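Local coordinates for Serine/threonine-protein kinase Tel1 (PDB 6SKY) that probably phosphorylates serine or threonine followed by glutamine in its targets, acting as an ATM-family kinase that senses DNA damage and activates checkpoint signalling, at residues L1652-L1657 / D2731-F2736; N1838-I1843 / T1879-Y1884; T1845-R1850 / A1887-E1892. One frame throughout, in Å; residues are numbered along the deposited sequence.

Contact 1. Residues L1652-L1657 / D2731-F2736; sequences LRESQL and DPDEWF
Two carboxylates from the start of helix 2732-2755 meet the segment 1652-1657, a loop that runs into helix 1657-1663. Asp2733, in the first turn, directs its CB toward the loop, and its carboxylate runs past Glu1654 in the opposite direction, so that its OD1 lies 3.4 Å from Glu1654 CG. The two carboxylate planes are nearly perpendicular, 84° apart, and Glu1654 OE2 stands 4.0 Å from Asp2733 OD1. Glu1654 OE2 accepts a hydrogen bond from Val1886 N, and the N-terminal end of Asp2733's own helix would probably favour its charge, so the close like charges are likely to be tolerated. Arg1653 crosses Asp2733 at about a right angle, but offers its aliphatic CG, while its NE remains 6.0 Å from Asp2733 OD2, too far for a salt bridge. Asp2731 occupies the N-cap position, but its side chain makes no capping bond. Its CG is anti to the backbone N (chi1 -167°), which carries OD1 to Ser1655 OG for a weak hydrogen bond of 3.3 Å. Serine suits the spot, being small and turned toward the helix. Farther along the segment, Leu1657 CD1 packs at 4.1 Å from Pro2732 CD, a proline well placed in a first helical turn, where its missing N-H costs nothing. Here the loop leading into an alpha-solenoid helix meets the N-terminal end of a helix in the PI3/PI4-kinase domain.

Contact 2. Residues N1838-I1843 / T1879-Y1884; sequences NLKLLI and TRCGMY
Cys1881 O is the best-held polar atom here, gripped across the contact by one hydrogen bond, from Lys1840 NZ at 2.8 Å. The carbonyl belongs to a Schellman motif that ends helix 1871-1880: Gly1882, with its positive phi of 82°, turns the chain, and its N bonds weakly back to Thr1879 O. Glycine fits because a CB at these backbone angles would jam against the preceding carbonyl O. The ammonium approaches in the carbonyl plane, on a lone pair, with a C=O...N angle of 142°. Lysine suits the place, since the C-terminal end of a helix is likely to favour a positive charge; its chain is extended until a bend at chi4 (-76°) brings NZ round to the oxygen. On the way CG passes 4.1 Å from Cys1881 CB. An alanine here would lose the bond to Cys1881 O and the aliphatic chain alongside Cys1881, and would probably loosen the helix end from helix 1836-1849. Cys1881 directs its CB toward helix 1836-1849, and its compact SG rests against two branched side chains, with Leu1839 CD2 at 3.9 Å and Ile1843 CD1 a little farther. Arg1880 crosses Leu1839 at about a right angle, NH1 lying 3.8 Å from Leu1839 CD2 while it is hydrogen-bonded to Leu1828 O. Met1883, bent at chi3, meets Ile1843 tip to tip, CE lying 3.9 Å from CG2.

Contact 3. Residues T1845-R1850 / A1887-E1892; sequences TILYLR and ALLFAE
The short helical segments 1845-1849 and 1887-1892 cross at 61° with their axes 12.5 Å apart, and even the nearest CA atoms, those of Leu1847 and Phe1890, are 9.5 Å from each other. So wide a spacing suits large side chains, and Phe1890 is the one that bridges most of it. Its CB does not point directly at the other helix; CG lies anti to the carbonyl carbon (chi1 -75°), and the ring then reaches across so that its far end, CZ and CE1, does the touching. CZ meets Leu1847 CD2 at 3.9 Å and Ile1846 CG2 at 4.0 Å, both methyls approaching the ring obliquely. The two aliphatic residues are neighbours in sequence, and they meet the tip of the ring from two directions about a right angle apart: Ile1846 directs its CB toward the opposing helix, with CG2 anti to its backbone N, whereas Leu1847 needs its longer chain to bring CD2 nearer. Leu1889, with CG anti to the backbone N, points toward the partner helix and adds a looser contact, CD2 to Leu1847 CD2 at 4.4 Å. The same methyl CD2 lies 4.2 Å from Arg1850 NH2, an oblique approach by van der Waals contact. The interface is wholly apolar apart from that guanidinium, as fits buried leucine, isoleucine and phenylalanine between solenoid helices. Phe1890 also rests on Ala1874 and Ala1875 of helix 1871-1880, Leu1849 packs on helix 1793-1808, and Pro2732 of helix 2732-2755 touches both Leu1847 and Leu1889.

How the contacts relate
Contacts 2 and 3 are buried and share helix 1836-1849, pairing it first with the end of helix 1871-1880 and then with helix 1884-1898, the next in sequence; Ile1843 CG2 and Phe1890 CE2, 4.0 Å apart, join the two. Contact 1 is only partly buried and brings in the kinase domain from more than a thousand residues away. Its chemistry is acidic, with one weak hydrogen bond, whereas contact 2 combines one short hydrogen bond from a lysine ammonium to a backbone carbonyl with sulphur and aliphatic groups, and contact 3 is hydrocarbon almost throughout. Contact 1 touches both others: Glu1654 packs on Met1883 of contact 2, and Phe2736 on Leu1888 of contact 3.

Contact 1. Residues L1652-L1657 / D2731-F2736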
loop_
_atom_site.group_PDB
_atom_site.type_symbol
_atom_site.label_atom_id
_atom_site.label_comp_id
_atom_site.label_asym_id
_atom_site.label_seq_id
_atom_site.Cartn_x
_atom_site.Cartn_y
_atom_site.Cartn_z
ATOM N N LEU A 1652 -3.569 -12.965 -36.860
ATOM C CA LEU A 1652 -3.698 -13.642 -35.582
ATOM C C LEU A 1652 -3.994 -15.128 -35.705
ATOM O O LEU A 1652 -3.889 -15.841 -34.705
ATOM C CB LEU A 1652 -4.801 -12.989 -34.751
ATOM C CG LEU A 1652 -4.545 -11.563 -34.284
ATOM C CD1 LEU A 1652 -5.773 -11.013 -33.600
ATOM C CD2 LEU A 1652 -3.359 -11.549 -33.359
ATOM N N ARG A 1653 -4.374 -15.610 -36.882
ATOM C CA ARG A 1653 -4.685 -17.020 -37.050
ATOM C C ARG A 1653 -3.411 -17.824 -37.229
ATOM O O ARG A 1653 -2.457 -17.369 -37.860
ATOM C CB ARG A 1653 -5.606 -17.232 -38.244
ATOM C CG ARG A 1653 -7.054 -16.920 -37.961
ATOM C CD ARG A 1653 -7.912 -17.349 -39.120
ATOM N NE ARG A 1653 -7.323 -16.936 -40.387
ATOM C CZ ARG A 1653 -7.757 -15.916 -41.116
ATOM N NH1 ARG A 1653 -8.800 -15.205 -40.713
ATOM N NH2 ARG A 1653 -7.154 -15.615 -42.258
ATOM N N GLU A 1654 -3.403 -19.031 -36.671
ATOM C CA GLU A 1654 -2.215 -19.865 -36.669
ATOM C C GLU A 1654 -2.409 -21.234 -37.294
ATOM O O GLU A 1654 -1.418 -21.937 -37.506
ATOM C CB GLU A 1654 -1.702 -20.048 -35.239
ATOM C CG GLU A 1654 -2.686 -20.734 -34.340
ATOM C CD GLU A 1654 -2.221 -20.766 -32.921
ATOM O OE1 GLU A 1654 -1.665 -19.756 -32.448
ATOM O OE2 GLU A 1654 -2.402 -21.813 -32.279
ATOM N N SER A 1655 -3.632 -21.641 -37.586
ATOM C CA SER A 1655 -3.882 -22.872 -38.311
ATOM C C SER A 1655 -4.503 -22.552 -39.660
ATOM O O SER A 1655 -4.870 -21.416 -39.951
ATOM C CB SER A 1655 -4.787 -23.809 -37.508
ATOM O OG SER A 1655 -5.985 -23.164 -37.136
ATOM N N GLN A 1656 -4.607 -23.578 -40.491
ATOM C CA GLN A 1656 -5.231 -23.467 -41.795
ATOM C C GLN A 1656 -6.640 -24.019 -41.814
ATOM O O GLN A 1656 -7.198 -24.211 -42.891
ATOM C CB GLN A 1656 -4.392 -24.187 -42.842
ATOM C CG GLN A 1656 -3.066 -23.536 -43.122
ATOM C CD GLN A 1656 -3.188 -22.345 -44.034
ATOM O OE1 GLN A 1656 -2.748 -21.250 -43.702
ATOM N NE2 GLN A 1656 -3.776 -22.554 -45.197
ATOM N N LEU A 1657 -7.235 -24.274 -40.652
ATOM C CA LEU A 1657 -8.549 -24.898 -40.627
ATOM C C LEU A 1657 -9.606 -24.028 -41.284
ATOM O O LEU A 1657 -10.612 -24.545 -41.781
ATOM C CB LEU A 1657 -8.945 -25.222 -39.195
ATOM C CG LEU A 1657 -8.379 -26.529 -38.660
ATOM C CD1 LEU A 1657 -9.058 -26.887 -37.374
ATOM C CD2 LEU A 1657 -8.572 -27.620 -39.673
ATOM N N ASP A 2731 -11.867 -25.669 -33.966
ATOM C CA ASP A 2731 -10.730 -24.831 -34.324
ATOM C C ASP A 2731 -10.048 -24.329 -33.058
ATOM O O ASP A 2731 -10.715 -23.766 -32.194
ATOM C CB ASP A 2731 -11.221 -23.663 -35.164
ATOM C CG ASP A 2731 -10.109 -22.910 -35.845
ATOM O OD1 ASP A 2731 -8.951 -23.340 -35.772
ATOM O OD2 ASP A 2731 -10.400 -21.876 -36.469
ATOM N N PRO A 2732 -8.734 -24.518 -32.905
ATOM C CA PRO A 2732 -8.088 -24.157 -31.634
ATOM C C PRO A 2732 -8.150 -22.685 -31.273
ATOM O O PRO A 2732 -8.174 -22.357 -30.082
ATOM C CB PRO A 2732 -6.649 -24.623 -31.849
ATOM C CG PRO A 2732 -6.779 -25.735 -32.770
ATOM C CD PRO A 2732 -7.853 -25.362 -33.722
ATOM N N ASP A 2733 -8.183 -21.782 -32.245
ATOM C CA ASP A 2733 -8.307 -20.367 -31.919
ATOM C C ASP A 2733 -9.667 -20.068 -31.309
ATOM O O ASP A 2733 -9.772 -19.475 -30.224
ATOM C CB ASP A 2733 -8.097 -19.538 -33.178
ATOM C CG ASP A 2733 -7.034 -20.117 -34.078
ATOM O OD1 ASP A 2733 -6.013 -20.609 -33.554
ATOM O OD2 ASP A 2733 -7.217 -20.088 -35.311
ATOM N N GLU A 2734 -10.722 -20.477 -32.008
ATOM C CA GLU A 2734 -12.073 -20.341 -31.494
ATOM C C GLU A 2734 -12.243 -21.090 -30.185
ATOM O O GLU A 2734 -12.870 -20.583 -29.258
ATOM C CB GLU A 2734 -13.057 -20.846 -32.537
ATOM C CG GLU A 2734 -14.447 -20.320 -32.380
ATOM C CD GLU A 2734 -15.401 -20.943 -33.362
ATOM O OE1 GLU A 2734 -15.044 -21.987 -33.948
ATOM O OE2 GLU A 2734 -16.506 -20.395 -33.552
ATOM N N TRP A 2735 -11.701 -22.300 -30.093
ATOM C CA TRP A 2735 -11.798 -23.079 -28.865
ATOM C C TRP A 2735 -11.222 -22.320 -27.682
ATOM O O TRP A 2735 -11.858 -22.219 -26.628
ATOM C CB TRP A 2735 -11.084 -24.410 -29.060
ATOM C CG TRP A 2735 -10.840 -25.213 -27.831
ATOM C CD1 TRP A 2735 -11.707 -26.053 -27.222
ATOM C CD2 TRP A 2735 -9.622 -25.293 -27.090
ATOM N NE1 TRP A 2735 -11.121 -26.636 -26.136
ATOM C CE2 TRP A 2735 -9.838 -26.181 -26.032
ATOM C CE3 TRP A 2735 -8.374 -24.685 -27.212
ATOM C CZ2 TRP A 2735 -8.857 -26.483 -25.111
ATOM C CZ3 TRP A 2735 -7.412 -24.980 -26.294
ATOM C CH2 TRP A 2735 -7.653 -25.871 -25.259
ATOM N N PHE A 2736 -10.021 -21.767 -27.838
ATOM C CA PHE A 2736 -9.390 -21.070 -26.726
ATOM C C PHE A 2736 -10.172 -19.828 -26.333
ATOM O O PHE A 2736 -10.377 -19.563 -25.142
ATOM C CB PHE A 2736 -7.955 -20.715 -27.087
ATOM C CG PHE A 2736 -7.196 -20.090 -25.971
ATOM C CD1 PHE A 2736 -6.831 -20.829 -24.879
ATOM C CD2 PHE A 2736 -6.858 -18.762 -26.007
ATOM C CE1 PHE A 2736 -6.151 -20.257 -23.855
ATOM C CE2 PHE A 2736 -6.176 -18.196 -24.982
ATOM C CZ PHE A 2736 -5.823 -18.942 -23.907
#

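Contact 2. Residues N1838-I1843 / T1879-Y1884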
loop_
_atom_site.group_PDB
_atom_site.type_symbol
_atom_site.label_atom_id
_atom_site.label_comp_id
_atom_site.label_asym_id
_atom_site.label_seq_id
_atom_site.Cartn_x
_atom_site.Cartn_y
_atom_site.Cartn_z
ATOM N N ASN A 1838 7.211 -28.198 -43.338
ATOM C CA ASN A 1838 6.483 -29.450 -43.487
ATOM C C ASN A 1838 5.890 -29.922 -42.175
ATOM O O ASN A 1838 4.858 -30.600 -42.168
ATOM C CB ASN A 1838 7.398 -30.545 -44.033
ATOM C CG ASN A 1838 7.831 -30.296 -45.454
ATOM O OD1 ASN A 1838 7.156 -29.613 -46.213
ATOM N ND2 ASN A 1838 8.964 -30.865 -45.827
ATOM N N LEU A 1839 6.530 -29.580 -41.064
ATOM C CA LEU A 1839 5.981 -29.902 -39.757
ATOM C C LEU A 1839 4.686 -29.144 -39.512
ATOM O O LEU A 1839 3.741 -29.692 -38.933
ATOM C CB LEU A 1839 7.017 -29.588 -38.685
ATOM C CG LEU A 1839 6.841 -30.184 -37.299
ATOM C CD1 LEU A 1839 6.726 -31.670 -37.386
ATOM C CD2 LEU A 1839 8.015 -29.796 -36.457
ATOM N N LYS A 1840 4.620 -27.886 -39.946
ATOM C CA LYS A 1840 3.357 -27.160 -39.889
ATOM C C LYS A 1840 2.257 -27.893 -40.642
ATOM O O LYS A 1840 1.111 -27.942 -40.189
ATOM C CB LYS A 1840 3.524 -25.762 -40.459
ATOM C CG LYS A 1840 4.090 -24.756 -39.507
ATOM C CD LYS A 1840 3.856 -23.368 -40.042
ATOM C CE LYS A 1840 4.655 -22.339 -39.284
ATOM N NZ LYS A 1840 4.059 -22.034 -37.961
ATOM N N LEU A 1841 2.584 -28.462 -41.795
ATOM C CA LEU A 1841 1.583 -29.159 -42.591
ATOM C C LEU A 1841 1.152 -30.456 -41.933
ATOM O O LEU A 1841 -0.016 -30.837 -42.021
ATOM C CB LEU A 1841 2.134 -29.419 -43.987
ATOM C CG LEU A 1841 1.244 -30.078 -45.025
ATOM C CD1 LEU A 1841 0.119 -29.165 -45.404
ATOM C CD2 LEU A 1841 2.061 -30.423 -46.226
ATOM N N LEU A 1842 2.069 -31.139 -41.257
ATOM C CA LEU A 1842 1.691 -32.325 -40.491
ATOM C C LEU A 1842 0.731 -31.975 -39.363
ATOM O O LEU A 1842 -0.271 -32.666 -39.138
ATOM C CB LEU A 1842 2.932 -32.997 -39.925
ATOM C CG LEU A 1842 3.504 -34.127 -40.755
ATOM C CD1 LEU A 1842 4.662 -34.726 -40.015
ATOM C CD2 LEU A 1842 2.434 -35.150 -41.001
ATOM N N ILE A 1843 1.033 -30.910 -38.628
ATOM C CA ILE A 1843 0.163 -30.493 -37.536
ATOM C C ILE A 1843 -1.208 -30.090 -38.057
ATOM O O ILE A 1843 -2.237 -30.428 -37.461
ATOM C CB ILE A 1843 0.831 -29.358 -36.749
ATOM C CG1 ILE A 1843 2.011 -29.910 -35.963
ATOM C CG2 ILE A 1843 -0.151 -28.707 -35.833
ATOM C CD1 ILE A 1843 3.068 -28.902 -35.717
ATOM N N THR A 1879 4.712 -26.279 -30.404
ATOM C CA THR A 1879 5.385 -25.196 -29.699
ATOM C C THR A 1879 6.628 -24.738 -30.443
ATOM O O THR A 1879 6.962 -23.551 -30.417
ATOM C CB THR A 1879 5.759 -25.633 -28.290
ATOM O OG1 THR A 1879 4.657 -26.319 -27.699
ATOM C CG2 THR A 1879 6.075 -24.438 -27.446
ATOM N N ARG A 1880 7.328 -25.661 -31.106
ATOM C CA ARG A 1880 8.472 -25.273 -31.925
ATOM C C ARG A 1880 8.065 -24.414 -33.118
ATOM O O ARG A 1880 8.814 -23.521 -33.517
ATOM C CB ARG A 1880 9.216 -26.514 -32.400
ATOM C CG ARG A 1880 10.487 -26.793 -31.648
ATOM C CD ARG A 1880 10.594 -28.249 -31.274
ATOM N NE ARG A 1880 10.215 -29.130 -32.367
ATOM C CZ ARG A 1880 9.900 -30.407 -32.207
ATOM N NH1 ARG A 1880 9.559 -31.145 -33.248
ATOM N NH2 ARG A 1880 9.918 -30.945 -31.001
ATOM N N CYS A 1881 6.897 -24.661 -33.696
ATOM C CA CYS A 1881 6.432 -23.940 -34.870
ATOM C C CYS A 1881 5.734 -22.631 -34.539
ATOM O O CYS A 1881 5.330 -21.919 -35.459
ATOM C CB CYS A 1881 5.485 -24.822 -35.681
ATOM S SG CYS A 1881 6.214 -26.349 -36.261
ATOM N N GLY A 1882 5.564 -22.303 -33.263
ATOM C CA GLY A 1882 4.936 -21.054 -32.893
ATOM C C GLY A 1882 3.428 -21.055 -32.907
ATOM O O GLY A 1882 2.825 -19.986 -33.006
ATOM N N MET A 1883 2.797 -22.216 -32.815
ATOM C CA MET A 1883 1.345 -22.345 -32.794
ATOM C C MET A 1883 0.958 -22.695 -31.363
ATOM O O MET A 1883 0.860 -23.864 -31.007
ATOM C CB MET A 1883 0.879 -23.411 -33.767
ATOM C CG MET A 1883 1.440 -23.291 -35.156
ATOM S SD MET A 1883 1.410 -24.840 -36.066
ATOM C CE MET A 1883 -0.291 -24.923 -36.586
ATOM N N TYR A 1884 0.727 -21.679 -30.543
ATOM C CA TYR A 1884 0.596 -21.908 -29.111
ATOM C C TYR A 1884 -0.803 -22.317 -28.678
ATOM O O TYR A 1884 -0.939 -23.062 -27.707
ATOM C CB TYR A 1884 1.042 -20.667 -28.349
ATOM C CG TYR A 1884 2.499 -20.380 -28.556
ATOM C CD1 TYR A 1884 3.458 -21.265 -28.115
ATOM C CD2 TYR A 1884 2.915 -19.243 -29.208
ATOM C CE1 TYR A 1884 4.781 -21.021 -28.305
ATOM C CE2 TYR A 1884 4.240 -18.991 -29.404
ATOM C CZ TYR A 1884 5.168 -19.881 -28.949
ATOM O OH TYR A 1884 6.500 -19.627 -29.144
#

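Contact 3. Residues T1845-R1850 / A1887-E1892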
loop_
_atom_site.group_PDB
_atom_site.type_symbol
_atom_site.label_atom_id
_atom_site.label_comp_id
_atom_site.label_asym_id
_atom_site.label_seq_id
_atom_site.Cartn_x
_atom_site.Cartn_y
_atom_site.Cartn_z
ATOM N N THR A 1845 -2.637 -31.237 -40.731
ATOM C CA THR A 1845 -3.355 -32.446 -41.117
ATOM C C THR A 1845 -3.965 -33.140 -39.910
ATOM O O THR A 1845 -5.102 -33.612 -39.972
ATOM C CB THR A 1845 -2.429 -33.401 -41.855
ATOM O OG1 THR A 1845 -1.840 -32.721 -42.962
ATOM C CG2 THR A 1845 -3.202 -34.579 -42.369
ATOM N N ILE A 1846 -3.220 -33.232 -38.809
ATOM C CA ILE A 1846 -3.773 -33.816 -37.588
ATOM C C ILE A 1846 -4.998 -33.035 -37.131
ATOM O O ILE A 1846 -6.040 -33.610 -36.783
ATOM C CB ILE A 1846 -2.704 -33.868 -36.488
ATOM C CG1 ILE A 1846 -1.580 -34.817 -36.874
ATOM C CG2 ILE A 1846 -3.307 -34.303 -35.190
ATOM C CD1 ILE A 1846 -0.469 -34.844 -35.879
ATOM N N LEU A 1847 -4.894 -31.707 -37.127
ATOM C CA LEU A 1847 -6.030 -30.882 -36.743
ATOM C C LEU A 1847 -7.225 -31.130 -37.648
ATOM O O LEU A 1847 -8.354 -31.256 -37.175
ATOM C CB LEU A 1847 -5.647 -29.411 -36.779
ATOM C CG LEU A 1847 -4.767 -28.871 -35.671
ATOM C CD1 LEU A 1847 -4.577 -27.407 -35.903
ATOM C CD2 LEU A 1847 -5.426 -29.118 -34.358
ATOM N N TYR A 1848 -7.001 -31.185 -38.958
ATOM C CA TYR A 1848 -8.109 -31.401 -39.878
ATOM C C TYR A 1848 -8.762 -32.752 -39.652
ATOM O O TYR A 1848 -9.983 -32.877 -39.736
ATOM C CB TYR A 1848 -7.634 -31.279 -41.319
ATOM C CG TYR A 1848 -8.698 -31.607 -42.325
ATOM C CD1 TYR A 1848 -9.691 -30.702 -42.617
ATOM C CD2 TYR A 1848 -8.708 -32.819 -42.982
ATOM C CE1 TYR A 1848 -10.657 -30.994 -43.518
ATOM C CE2 TYR A 1848 -9.678 -33.118 -43.883
ATOM C CZ TYR A 1848 -10.649 -32.199 -44.149
ATOM O OH TYR A 1848 -11.625 -32.483 -45.057
ATOM N N LEU A 1849 -7.969 -33.780 -39.375
ATOM C CA LEU A 1849 -8.553 -35.090 -39.137
ATOM C C LEU A 1849 -9.358 -35.121 -37.851
ATOM O O LEU A 1849 -10.283 -35.924 -37.725
ATOM C CB LEU A 1849 -7.469 -36.157 -39.099
ATOM C CG LEU A 1849 -6.873 -36.608 -40.422
ATOM C CD1 LEU A 1849 -5.715 -37.504 -40.134
ATOM C CD2 LEU A 1849 -7.899 -37.320 -41.244
ATOM N N ARG A 1850 -9.018 -34.275 -36.884
ATOM C CA ARG A 1850 -9.829 -34.188 -35.673
ATOM C C ARG A 1850 -11.238 -33.658 -35.908
ATOM O O ARG A 1850 -12.066 -33.759 -35.005
ATOM C CB ARG A 1850 -9.149 -33.302 -34.646
ATOM C CG ARG A 1850 -8.321 -34.037 -33.642
ATOM C CD ARG A 1850 -7.780 -33.050 -32.649
ATOM N NE ARG A 1850 -8.766 -32.021 -32.346
ATOM C CZ ARG A 1850 -9.626 -32.085 -31.338
ATOM N NH1 ARG A 1850 -9.624 -33.131 -30.531
ATOM N NH2 ARG A 1850 -10.490 -31.102 -31.140
ATOM N N ALA A 1887 -0.874 -25.864 -29.603
ATOM C CA ALA A 1887 -0.061 -26.585 -28.634
ATOM C C ALA A 1887 -0.809 -26.800 -27.331
ATOM O O ALA A 1887 -0.694 -27.860 -26.714
ATOM C CB ALA A 1887 1.233 -25.828 -28.379
ATOM N N LEU A 1888 -1.582 -25.808 -26.894
ATOM C CA LEU A 1888 -2.368 -25.967 -25.677
ATOM C C LEU A 1888 -3.462 -27.010 -25.852
ATOM O O LEU A 1888 -3.704 -27.818 -24.950
ATOM C CB LEU A 1888 -2.963 -24.627 -25.269
ATOM C CG LEU A 1888 -3.782 -24.581 -23.988
ATOM C CD1 LEU A 1888 -2.983 -25.090 -22.831
ATOM C CD2 LEU A 1888 -4.206 -23.182 -23.734
ATOM N N LEU A 1889 -4.133 -27.017 -27.001
ATOM C CA LEU A 1889 -5.125 -28.055 -27.250
ATOM C C LEU A 1889 -4.498 -29.445 -27.231
ATOM O O LEU A 1889 -5.059 -30.383 -26.649
ATOM C CB LEU A 1889 -5.823 -27.793 -28.577
ATOM C CG LEU A 1889 -6.823 -28.834 -29.066
ATOM C CD1 LEU A 1889 -7.978 -28.978 -28.126
ATOM C CD2 LEU A 1889 -7.316 -28.438 -30.411
ATOM N N PHE A 1890 -3.330 -29.602 -27.853
ATOM C CA PHE A 1890 -2.665 -30.900 -27.833
ATOM C C PHE A 1890 -2.228 -31.283 -26.429
ATOM O O PHE A 1890 -2.292 -32.454 -26.057
ATOM C CB PHE A 1890 -1.466 -30.895 -28.766
ATOM C CG PHE A 1890 -1.821 -30.976 -30.207
ATOM C CD1 PHE A 1890 -2.935 -31.654 -30.618
ATOM C CD2 PHE A 1890 -1.034 -30.367 -31.153
ATOM C CE1 PHE A 1890 -3.255 -31.723 -31.942
ATOM C CE2 PHE A 1890 -1.349 -30.439 -32.473
ATOM C CZ PHE A 1890 -2.458 -31.115 -32.868
ATOM N N ALA A 1891 -1.777 -30.314 -25.635
ATOM C CA ALA A 1891 -1.371 -30.610 -24.267
ATOM C C ALA A 1891 -2.550 -31.077 -23.429
ATOM O O ALA A 1891 -2.406 -31.956 -22.574
ATOM C CB ALA A 1891 -0.726 -29.381 -23.641
ATOM N N GLU A 1892 -3.729 -30.510 -23.665
ATOM C CA GLU A 1892 -4.907 -30.963 -22.938
ATOM C C GLU A 1892 -5.332 -32.360 -23.369
ATOM O O GLU A 1892 -5.717 -33.181 -22.529
ATOM C CB GLU A 1892 -6.039 -29.972 -23.124
ATOM C CG GLU A 1892 -5.665 -28.611 -22.631
ATOM C CD GLU A 1892 -6.717 -28.015 -21.755
ATOM O OE1 GLU A 1892 -7.786 -28.641 -21.617
ATOM O OE2 GLU A 1892 -6.481 -26.923 -21.201
#